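Local coordinates for endoglucanase, glycoside hydrolase family 5 protein (Cytophaga hutchinsonii, PDB 5IHS) that probably cleaves internal beta-1,4-glucosidic bonds of cellulose chains as a TIM-barrel endoglucanase, in a bacterium that lives on crystalline cellulose, at residues T165-D170 and V193-W198; Q197-V202 and M216-F221; L201-A206 and R231-K236. One frame throughout, in Å; residues are numbered along the deposited sequence.

Contact 1 (T165-D170 and V193-W198); sequences TSWNKD and VGTRQW
W167 drives the six-membered end of its indole against V193 and G194, its ring edge meeting the chain where it leaves strand 191-193. This is outer-layer packing of a TIM barrel, the (beta/alpha)8 fold of glycoside hydrolase family 5: the first turn of helix 167-185 settles on the loop that follows the fifth strand. CG of W167 lies anti to the backbone N (chi1 175°), which carries the ring off the helix toward 193-198. W167 CZ3 stands 3.8 Å from V193 CG1, and the two side chains cross at about a right angle. The same W167 CZ3 comes 3.3 Å from G194 O, which lies in the ring plane at its edge. G194 O is buried with no hydrogen-bond partner in the model; across this contact it meets the ring's C-H edge instead. At the far side of the indole, NE1 is tied to the carbonyl O of N208. R196 supplies the second half of the contact with its aliphatic part. CG is anti to the backbone N (chi1 -171°), and the first methylenes run past the T165 carbonyl, R196 CG and T165 O being 3.2 Å apart. A bend at chi3 (72°) then turns the guanidinium away to E204, its salt-bridge partner through NH2, and to Q163 O, which NH1 meets. The helix start is itself locked by side chains: S166 is the N-cap, and its OG accepts from K169 N at 3.0 Å along a nearly straight line. Separately, S166 N donates to D170 OD2 at 3.0 Å, on the anti lone pair of that oxygen.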
loop_
_atom_site.group_PDB
_atom_site.type_symbol
_atom_site.label_atom_id
_atom_site.label_comp_id
_atom_site.label_asym_id
_atom_site.label_seq_id
_atom_site.Cartn_x
_atom_site.Cartn_y
_atom_site.Cartn_z
ATOM N N THR A 165 -14.680 13.893 -3.801
ATOM C CA THR A 165 -13.448 14.353 -4.439
ATOM C C THR A 165 -13.391 13.849 -5.883
ATOM O O THR A 165 -13.160 12.662 -6.126
ATOM C CB THR A 165 -12.239 13.867 -3.639
ATOM O OG1 THR A 165 -12.451 14.058 -2.231
ATOM C CG2 THR A 165 -10.984 14.596 -4.074
ATOM N N SER A 166 -13.599 14.752 -6.841
ATOM C CA SER A 166 -13.721 14.369 -8.245
ATOM C C SER A 166 -12.389 13.901 -8.829
ATOM O O SER A 166 -11.347 14.531 -8.610
ATOM C CB SER A 166 -14.203 15.586 -9.046
ATOM O OG SER A 166 -13.938 15.478 -10.434
ATOM N N TRP A 167 -12.439 12.826 -9.628
ATOM C CA TRP A 167 -11.265 12.394 -10.382
ATOM C C TRP A 167 -10.802 13.480 -11.352
ATOM O O TRP A 167 -9.646 13.924 -11.315
ATOM C CB TRP A 167 -11.548 11.076 -11.125
ATOM C CG TRP A 167 -10.390 10.680 -11.991
ATOM C CD1 TRP A 167 -10.284 10.830 -13.338
ATOM C CD2 TRP A 167 -9.137 10.127 -11.551
ATOM N NE1 TRP A 167 -9.052 10.405 -13.770
ATOM C CE2 TRP A 167 -8.329 9.967 -12.692
ATOM C CE3 TRP A 167 -8.625 9.739 -10.303
ATOM C CZ2 TRP A 167 -7.036 9.448 -12.626
ATOM C CZ3 TRP A 167 -7.332 9.223 -10.245
ATOM C CH2 TRP A 167 -6.560 9.088 -11.392
ATOM N N ASN A 168 -11.693 13.927 -12.243
ATOM C CA ASN A 168 -11.262 14.828 -13.313
ATOM C C ASN A 168 -10.837 16.196 -12.786
ATOM O O ASN A 168 -9.901 16.812 -13.316
ATOM C CB ASN A 168 -12.381 15.010 -14.341
ATOM C CG ASN A 168 -12.595 13.785 -15.217
ATOM O OD1 ASN A 168 -11.722 12.925 -15.357
ATOM N ND2 ASN A 168 -13.764 13.719 -15.838
ATOM N N LYS A 169 -11.529 16.711 -11.770
ATOM C CA LYS A 169 -11.297 18.076 -11.312
ATOM C C LYS A 169 -10.316 18.185 -10.152
ATOM O O LYS A 169 -9.629 19.209 -10.038
ATOM C CB LYS A 169 -12.621 18.719 -10.901
ATOM C CG LYS A 169 -13.576 18.931 -12.054
ATOM C CD LYS A 169 -14.863 19.597 -11.580
ATOM C CE LYS A 169 -15.822 19.859 -12.731
ATOM N NZ LYS A 169 -16.788 18.746 -12.919
ATOM N N ASP A 170 -10.248 17.181 -9.267
ATOM C CA ASP A 170 -9.450 17.268 -8.040
ATOM C C ASP A 170 -8.295 16.276 -8.023
ATOM O O ASP A 170 -7.138 16.684 -7.852
ATOM C CB ASP A 170 -10.321 17.008 -6.798
ATOM C CG ASP A 170 -11.417 18.002 -6.624
ATOM O OD1 ASP A 170 -11.135 19.204 -6.767
ATOM O OD2 ASP A 170 -12.556 17.566 -6.325
ATOM N N VAL A 193 -2.014 5.936 -7.627
ATOM C CA VAL A 193 -2.882 7.097 -7.465
ATOM C C VAL A 193 -4.262 6.671 -6.966
ATOM O O VAL A 193 -4.933 5.841 -7.596
ATOM C CB VAL A 193 -3.013 7.878 -8.785
ATOM C CG1 VAL A 193 -3.903 9.106 -8.584
ATOM C CG2 VAL A 193 -1.645 8.269 -9.334
ATOM N N GLY A 194 -4.694 7.295 -5.859
ATOM C CA GLY A 194 -5.986 7.008 -5.276
ATOM C C GLY A 194 -7.151 7.453 -6.136
ATOM O O GLY A 194 -7.016 8.254 -7.058
ATOM N N THR A 195 -8.322 6.899 -5.811
ATOM C CA THR A 195 -9.526 7.097 -6.604
ATOM C C THR A 195 -10.692 7.543 -5.710
ATOM O O THR A 195 -10.632 7.494 -4.471
ATOM C CB THR A 195 -9.824 5.831 -7.454
ATOM O OG1 THR A 195 -10.014 4.686 -6.614
ATOM C CG2 THR A 195 -8.696 5.566 -8.468
ATOM N N ARG A 196 -11.758 8.030 -6.349
ATOM C CA ARG A 196 -12.868 8.608 -5.601
ATOM C C ARG A 196 -13.542 7.561 -4.708
ATOM O O ARG A 196 -13.528 6.352 -4.984
ATOM C CB ARG A 196 -13.876 9.251 -6.569
ATOM C CG ARG A 196 -14.975 10.074 -5.889
ATOM C CD ARG A 196 -15.742 10.922 -6.861
ATOM N NE ARG A 196 -16.640 10.176 -7.729
ATOM C CZ ARG A 196 -17.901 9.875 -7.441
ATOM N NH1 ARG A 196 -18.435 10.200 -6.265
ATOM N NH2 ARG A 196 -18.647 9.243 -8.341
ATOM N N GLN A 197 -14.158 8.048 -3.630
ATOM C CA GLN A 197 -14.959 7.230 -2.721
ATOM C C GLN A 197 -14.079 6.207 -2.007
ATOM O O GLN A 197 -14.285 4.986 -2.091
ATOM C CB GLN A 197 -16.135 6.600 -3.462
ATOM C CG GLN A 197 -17.179 5.953 -2.585
ATOM C CD GLN A 197 -18.379 5.558 -3.401
ATOM O OE1 GLN A 197 -19.174 6.405 -3.791
ATOM N NE2 GLN A 197 -18.509 4.278 -3.688
ATOM N N TRP A 198 -13.088 6.719 -1.278
ATOM C CA TRP A 198 -12.170 5.886 -0.502
ATOM C C TRP A 198 -11.472 4.859 -1.388
ATOM O O TRP A 198 -11.286 3.697 -1.018
ATOM C CB TRP A 198 -12.854 5.256 0.718
ATOM C CG TRP A 198 -13.489 6.306 1.572
ATOM C CD1 TRP A 198 -12.882 7.085 2.526
ATOM C CD2 TRP A 198 -14.847 6.726 1.523
ATOM N NE1 TRP A 198 -13.791 7.947 3.081
ATOM C CE2 TRP A 198 -15.005 7.747 2.483
ATOM C CE3 TRP A 198 -15.952 6.334 0.771
ATOM C CZ2 TRP A 198 -16.222 8.383 2.704
ATOM C CZ3 TRP A 198 -17.158 6.965 0.991
ATOM C CH2 TRP A 198 -17.285 7.974 1.957
#

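Contact 2 (Q197-V202 and M216-F221); sequences QWSQLV and MYTLHF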
loop_
_atom_site.group_PDB
_atom_site.type_symbol
_atom_site.label_atom_id
_atom_site.label_comp_id
_atom_site.label_asym_id
_atom_site.label_seq_id
_atom_site.Cartn_x
_atom_site.Cartn_y
_atom_site.Cartn_z
ATOM N N GLN A 197 -14.158 8.048 -3.630
ATOM C CA GLN A 197 -14.959 7.230 -2.721
ATOM C C GLN A 197 -14.079 6.207 -2.007
ATOM O O GLN A 197 -14.285 4.986 -2.091
ATOM C CB GLN A 197 -16.135 6.600 -3.462
ATOM C CG GLN A 197 -17.179 5.953 -2.585
ATOM C CD GLN A 197 -18.379 5.558 -3.401
ATOM O OE1 GLN A 197 -19.174 6.405 -3.791
ATOM N NE2 GLN A 197 -18.509 4.278 -3.688
ATOM N N TRP A 198 -13.088 6.719 -1.278
ATOM C CA TRP A 198 -12.170 5.886 -0.502
ATOM C C TRP A 198 -11.472 4.859 -1.388
ATOM O O TRP A 198 -11.286 3.697 -1.018
ATOM C CB TRP A 198 -12.854 5.256 0.718
ATOM C CG TRP A 198 -13.489 6.306 1.572
ATOM C CD1 TRP A 198 -12.882 7.085 2.526
ATOM C CD2 TRP A 198 -14.847 6.726 1.523
ATOM N NE1 TRP A 198 -13.791 7.947 3.081
ATOM C CE2 TRP A 198 -15.005 7.747 2.483
ATOM C CE3 TRP A 198 -15.952 6.334 0.771
ATOM C CZ2 TRP A 198 -16.222 8.383 2.704
ATOM C CZ3 TRP A 198 -17.158 6.965 0.991
ATOM C CH2 TRP A 198 -17.285 7.974 1.957
ATOM N N SER A 199 -11.034 5.319 -2.559
ATOM C CA SER A 199 -10.311 4.477 -3.509
ATOM C C SER A 199 -11.125 3.252 -3.922
ATOM O O SER A 199 -10.632 2.128 -4.001
ATOM C CB SER A 199 -8.900 4.135 -3.018
ATOM O OG SER A 199 -8.125 5.324 -3.107
ATOM N N GLN A 200 -12.387 3.499 -4.272
ATOM C CA GLN A 200 -13.267 2.484 -4.842
ATOM C C GLN A 200 -13.522 2.653 -6.329
ATOM O O GLN A 200 -13.626 1.654 -7.045
ATOM C CB GLN A 200 -14.615 2.451 -4.112
ATOM C CG GLN A 200 -14.471 1.969 -2.697
ATOM C CD GLN A 200 -15.706 2.195 -1.859
ATOM O OE1 GLN A 200 -16.821 2.290 -2.375
ATOM N NE2 GLN A 200 -15.514 2.285 -0.556
ATOM N N LEU A 201 -13.651 3.889 -6.810
ATOM C CA LEU A 201 -14.221 4.145 -8.134
ATOM C C LEU A 201 -13.134 4.173 -9.216
ATOM O O LEU A 201 -12.898 5.161 -9.920
ATOM C CB LEU A 201 -15.096 5.395 -8.107
ATOM C CG LEU A 201 -16.301 5.266 -7.156
ATOM C CD1 LEU A 201 -17.115 6.550 -7.151
ATOM C CD2 LEU A 201 -17.192 4.077 -7.468
ATOM N N VAL A 202 -12.491 3.012 -9.361
ATOM C CA VAL A 202 -11.391 2.854 -10.299
ATOM C C VAL A 202 -11.843 3.021 -11.742
ATOM O O VAL A 202 -11.029 3.374 -12.598
ATOM C CB VAL A 202 -10.641 1.531 -10.043
ATOM C CG1 VAL A 202 -9.851 1.634 -8.749
ATOM C CG2 VAL A 202 -11.587 0.331 -9.982
ATOM N N MET A 216 -0.136 3.258 -11.542
ATOM C CA MET A 216 -1.195 2.339 -11.161
ATOM C C MET A 216 -2.238 3.096 -10.354
ATOM O O MET A 216 -2.015 4.230 -9.921
ATOM C CB MET A 216 -0.636 1.171 -10.336
ATOM C CG MET A 216 0.480 0.411 -11.040
ATOM S SD MET A 216 1.174 -0.946 -10.080
ATOM C CE MET A 216 -0.019 -2.231 -10.409
ATOM N N TYR A 217 -3.375 2.441 -10.114
ATOM C CA TYR A 217 -4.519 3.072 -9.465
ATOM C C TYR A 217 -4.967 2.247 -8.271
ATOM O O TYR A 217 -4.994 1.013 -8.317
ATOM C CB TYR A 217 -5.661 3.288 -10.482
ATOM C CG TYR A 217 -5.163 4.094 -11.661
ATOM C CD1 TYR A 217 -4.550 3.467 -12.724
ATOM C CD2 TYR A 217 -5.235 5.478 -11.677
ATOM C CE1 TYR A 217 -4.030 4.191 -13.784
ATOM C CE2 TYR A 217 -4.734 6.214 -12.735
ATOM C CZ TYR A 217 -4.126 5.566 -13.786
ATOM O OH TYR A 217 -3.620 6.302 -14.835
ATOM N N THR A 218 -5.314 2.945 -7.199
ATOM C CA THR A 218 -5.636 2.306 -5.934
ATOM C C THR A 218 -7.039 1.724 -5.908
ATOM O O THR A 218 -8.007 2.400 -6.266
ATOM C CB THR A 218 -5.545 3.341 -4.818
ATOM O OG1 THR A 218 -4.309 4.036 -4.960
ATOM C CG2 THR A 218 -5.637 2.687 -3.450
ATOM N N LEU A 219 -7.141 0.507 -5.364
ATOM C CA LEU A 219 -8.399 -0.100 -4.957
ATOM C C LEU A 219 -8.290 -0.486 -3.485
ATOM O O LEU A 219 -7.351 -1.191 -3.099
ATOM C CB LEU A 219 -8.683 -1.355 -5.785
ATOM C CG LEU A 219 -9.953 -2.123 -5.426
ATOM C CD1 LEU A 219 -11.176 -1.296 -5.742
ATOM C CD2 LEU A 219 -9.987 -3.452 -6.157
ATOM N N HIS A 220 -9.231 -0.020 -2.659
ATOM C CA HIS A 220 -9.321 -0.414 -1.256
ATOM C C HIS A 220 -10.646 -1.110 -1.004
ATOM O O HIS A 220 -11.699 -0.606 -1.409
ATOM C CB HIS A 220 -9.249 0.794 -0.331
ATOM C CG HIS A 220 -7.883 1.383 -0.237
ATOM N ND1 HIS A 220 -7.588 2.461 0.567
ATOM C CD2 HIS A 220 -6.721 1.029 -0.835
ATOM C CE1 HIS A 220 -6.301 2.746 0.460
ATOM N NE2 HIS A 220 -5.758 1.886 -0.380
ATOM N N PHE A 221 -10.613 -2.243 -0.301
ATOM C CA PHE A 221 -11.836 -2.965 0.019
ATOM C C PHE A 221 -11.793 -3.470 1.453
ATOM O O PHE A 221 -10.727 -3.778 2.001
ATOM C CB PHE A 221 -12.099 -4.127 -0.962
ATOM C CG PHE A 221 -11.160 -5.287 -0.808
ATOM C CD1 PHE A 221 -11.420 -6.301 0.105
ATOM C CD2 PHE A 221 -9.997 -5.366 -1.559
ATOM C CE1 PHE A 221 -10.538 -7.359 0.274
ATOM C CE2 PHE A 221 -9.123 -6.433 -1.396
ATOM C CZ PHE A 221 -9.391 -7.416 -0.478
HETATM O O HOH W 1 -12.704 1.642 0.202
#
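The H220 imidazole has S199 CB over one face, 4.0 Å above the ring plane and offset toward the rim, a CH-pi contact 18° off the ring normal. Around its edge ND1 bonds to E160 OE2 and NE2 to T247 OG1, which fixes the ring's rotation; the nearby carboxylate could favour a protonated imidazole. H220 CB rests 3.6 Å from W198 O. Alongside, the backbones join: H220 N donates to S199 O at 2.9 Å, fairly straight (159°) but from above the carbonyl plane. L219 CA adds a C-H...O contact to that same S199 O at 3.3 Å. Q197, W198 and S199 all have positive phi near 60°, a left-handed turn in the loop beyond the fifth TIM-barrel strand, from which the W198 and S199 carbonyls face strand 215-221, the sixth. S199 OG, beside its own backbone N, reaches N159 O and T195 N, while S199 CB packs on T218 CG2 at 3.6 Å. One water is gripped three ways: it donates to W198 O and H220 O and accepts from Q200 NE2. Q200 OE1 takes a hydrogen bond from Q197 NE2, so both ends of its amide are engaged. After the inverse gamma turn centred on L201, V202 CG1 presses on T218 O at 3.2 Å, an oxygen whose hydrogen bond comes from T195 OG1.

Contact 3 (L201-A206 and R231-K236); sequences LVTEAA and RNEAQK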
loop_
_atom_site.group_PDB
_atom_site.type_symbol
_atom_site.label_atom_id
_atom_site.label_comp_id
_atom_site.label_asym_id
_atom_site.label_seq_id
_atom_site.Cartn_x
_atom_site.Cartn_y
_atom_site.Cartn_z
ATOM N N LEU A 201 -13.651 3.889 -6.810
ATOM C CA LEU A 201 -14.221 4.145 -8.134
ATOM C C LEU A 201 -13.134 4.173 -9.216
ATOM O O LEU A 201 -12.898 5.161 -9.920
ATOM C CB LEU A 201 -15.096 5.395 -8.107
ATOM C CG LEU A 201 -16.301 5.266 -7.156
ATOM C CD1 LEU A 201 -17.115 6.550 -7.151
ATOM C CD2 LEU A 201 -17.192 4.077 -7.468
ATOM N N VAL A 202 -12.491 3.012 -9.361
ATOM C CA VAL A 202 -11.391 2.854 -10.299
ATOM C C VAL A 202 -11.843 3.021 -11.742
ATOM O O VAL A 202 -11.029 3.374 -12.598
ATOM C CB VAL A 202 -10.641 1.531 -10.043
ATOM C CG1 VAL A 202 -9.851 1.634 -8.749
ATOM C CG2 VAL A 202 -11.587 0.331 -9.982
ATOM N N THR A 203 -13.119 2.778 -12.057
ATOM C CA THR A 203 -13.557 2.974 -13.442
ATOM C C THR A 203 -13.468 4.434 -13.880
ATOM O O THR A 203 -13.336 4.705 -15.078
ATOM C CB THR A 203 -14.979 2.472 -13.680
ATOM O OG1 THR A 203 -15.891 3.140 -12.796
ATOM C CG2 THR A 203 -15.071 0.970 -13.522
ATOM N N GLU A 204 -13.567 5.390 -12.951
ATOM C CA GLU A 204 -13.468 6.792 -13.352
ATOM C C GLU A 204 -12.046 7.131 -13.782
ATOM O O GLU A 204 -11.837 7.872 -14.753
ATOM C CB GLU A 204 -13.936 7.714 -12.224
ATOM C CG GLU A 204 -15.379 7.495 -11.853
ATOM C CD GLU A 204 -15.884 8.367 -10.717
ATOM O OE1 GLU A 204 -15.057 8.943 -9.964
ATOM O OE2 GLU A 204 -17.124 8.457 -10.584
ATOM N N ALA A 205 -11.053 6.588 -13.072
ATOM C CA ALA A 205 -9.666 6.736 -13.492
ATOM C C ALA A 205 -9.429 6.008 -14.808
ATOM O O ALA A 205 -8.717 6.512 -15.683
ATOM C CB ALA A 205 -8.736 6.218 -12.389
ATOM N N ALA A 206 -10.027 4.825 -14.970
ATOM C CA ALA A 206 -9.828 4.060 -16.196
ATOM C C ALA A 206 -10.375 4.802 -17.407
ATOM O O ALA A 206 -9.847 4.651 -18.518
ATOM C CB ALA A 206 -10.483 2.689 -16.070
ATOM N N ARG A 231 -15.795 -6.029 -6.770
ATOM C CA ARG A 231 -15.015 -6.823 -7.715
ATOM C C ARG A 231 -15.438 -6.528 -9.147
ATOM O O ARG A 231 -14.596 -6.465 -10.047
ATOM C CB ARG A 231 -15.133 -8.314 -7.406
ATOM C CG ARG A 231 -14.403 -8.731 -6.139
ATOM C CD ARG A 231 -14.333 -10.253 -5.980
ATOM N NE ARG A 231 -15.605 -10.852 -5.587
ATOM C CZ ARG A 231 -16.058 -10.936 -4.341
ATOM N NH1 ARG A 231 -15.357 -10.447 -3.328
ATOM N NH2 ARG A 231 -17.225 -11.523 -4.103
ATOM N N ASN A 232 -16.736 -6.309 -9.376
ATOM C CA ASN A 232 -17.198 -5.981 -10.721
ATOM C C ASN A 232 -16.673 -4.624 -11.174
ATOM O O ASN A 232 -16.302 -4.454 -12.344
ATOM C CB ASN A 232 -18.727 -5.994 -10.780
ATOM C CG ASN A 232 -19.313 -7.378 -10.676
ATOM O OD1 ASN A 232 -18.623 -8.375 -10.874
ATOM N ND2 ASN A 232 -20.603 -7.447 -10.364
ATOM N N GLU A 233 -16.644 -3.642 -10.264
ATOM C CA GLU A 233 -16.040 -2.346 -10.565
ATOM C C GLU A 233 -14.579 -2.519 -10.962
ATOM O O GLU A 233 -14.113 -1.944 -11.954
ATOM C CB GLU A 233 -16.181 -1.445 -9.329
ATOM C CG GLU A 233 -15.445 -0.102 -9.357
ATOM C CD GLU A 233 -16.132 0.960 -10.186
ATOM O OE1 GLU A 233 -17.329 0.783 -10.516
ATOM O OE2 GLU A 233 -15.465 1.973 -10.498
ATOM N N ALA A 234 -13.831 -3.302 -10.185
ATOM C CA ALA A 234 -12.428 -3.543 -10.502
ATOM C C ALA A 234 -12.271 -4.189 -11.874
ATOM O O ALA A 234 -11.426 -3.770 -12.672
ATOM C CB ALA A 234 -11.811 -4.413 -9.411
ATOM N N GLN A 235 -13.085 -5.206 -12.171
ATOM C CA GLN A 235 -12.986 -5.881 -13.466
ATOM C C GLN A 235 -13.254 -4.918 -14.618
ATOM O O GLN A 235 -12.574 -4.966 -15.651
ATOM C CB GLN A 235 -13.956 -7.064 -13.517
ATOM C CG GLN A 235 -13.922 -7.831 -14.829
ATOM C CD GLN A 235 -12.580 -8.526 -15.052
ATOM O OE1 GLN A 235 -12.200 -9.424 -14.291
ATOM N NE2 GLN A 235 -11.844 -8.100 -16.078
ATOM N N LYS A 236 -14.240 -4.032 -14.454
ATOM C CA LYS A 236 -14.532 -3.055 -15.497
ATOM C C LYS A 236 -13.353 -2.114 -15.727
ATOM O O LYS A 236 -13.069 -1.733 -16.865
ATOM C CB LYS A 236 -15.817 -2.293 -15.154
ATOM C CG LYS A 236 -17.070 -3.159 -15.267
ATOM C CD LYS A 236 -18.333 -2.445 -14.817
ATOM C CE LYS A 236 -19.513 -3.415 -14.764
ATOM N NZ LYS A 236 -20.823 -2.746 -14.536
#
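E233 reaches from helix 228-239 to the start of helix 202-207. Its CG is anti to the backbone N, and a bend at chi2 (78°) swings the acid across to T203. One oxygen does the work: E233 OE2 accepts from T203 OG1 at 2.6 Å and from T203 N at 2.9 Å. Both donors come from above the carboxylate plane, not within it. T203 OG1 takes the crowded position between its backbone N and carbonyl carbon (chi1 58°), which sets it beside its own N-H to grip the same acceptor. The hydroxyl bond is short, and an acid placed at a helix N-terminus would probably be favoured as the charged form. The remaining branch, T203 CG2, lies beside its backbone N and meets K236 CB at 3.7 Å; beyond that point the lysine chain runs extended and away. V202 CG2, also in the crowded position, packs on E233 CG at 3.9 Å. An alanine in place of E233 would remove the acceptor shared by T203 N and OG1 and would probably loosen the tie between the helices. The segment axes run nearly parallel, 9° apart with a closest approach of 8.8 Å, as expected for neighbouring helices around a TIM barrel. Beneath the pair is strand 215-221, where A205 touches Y217 and A234 touches L219; beyond helix 228-239, A234 and R231 reach F271 on helix 262-274.

Overall arrangement
The three contacts follow the chain around one sector of the barrel. Contacts 1 and 2, centres 9 Å apart, share Q197 and W198, and strand pairing joins them, V193 N lying 2.9 Å from M216 O. Contacts 2 and 3, centres 8 Å apart, share L201 and V202, and Q200 O packs 3.4 Å from E233 CG. Contacts 1 and 3 are farther apart, 13 Å between centres, yet meet where R196 O lies 3.1 Å from L201 N, probably hydrogen-bonded. Contact 2 lies innermost and reaches the active-site end: H220 neighbours E160 and E248, positioned as expected for the two catalytic glutamates of family 5, whereas contacts 1 and 3 belong to the outer shell.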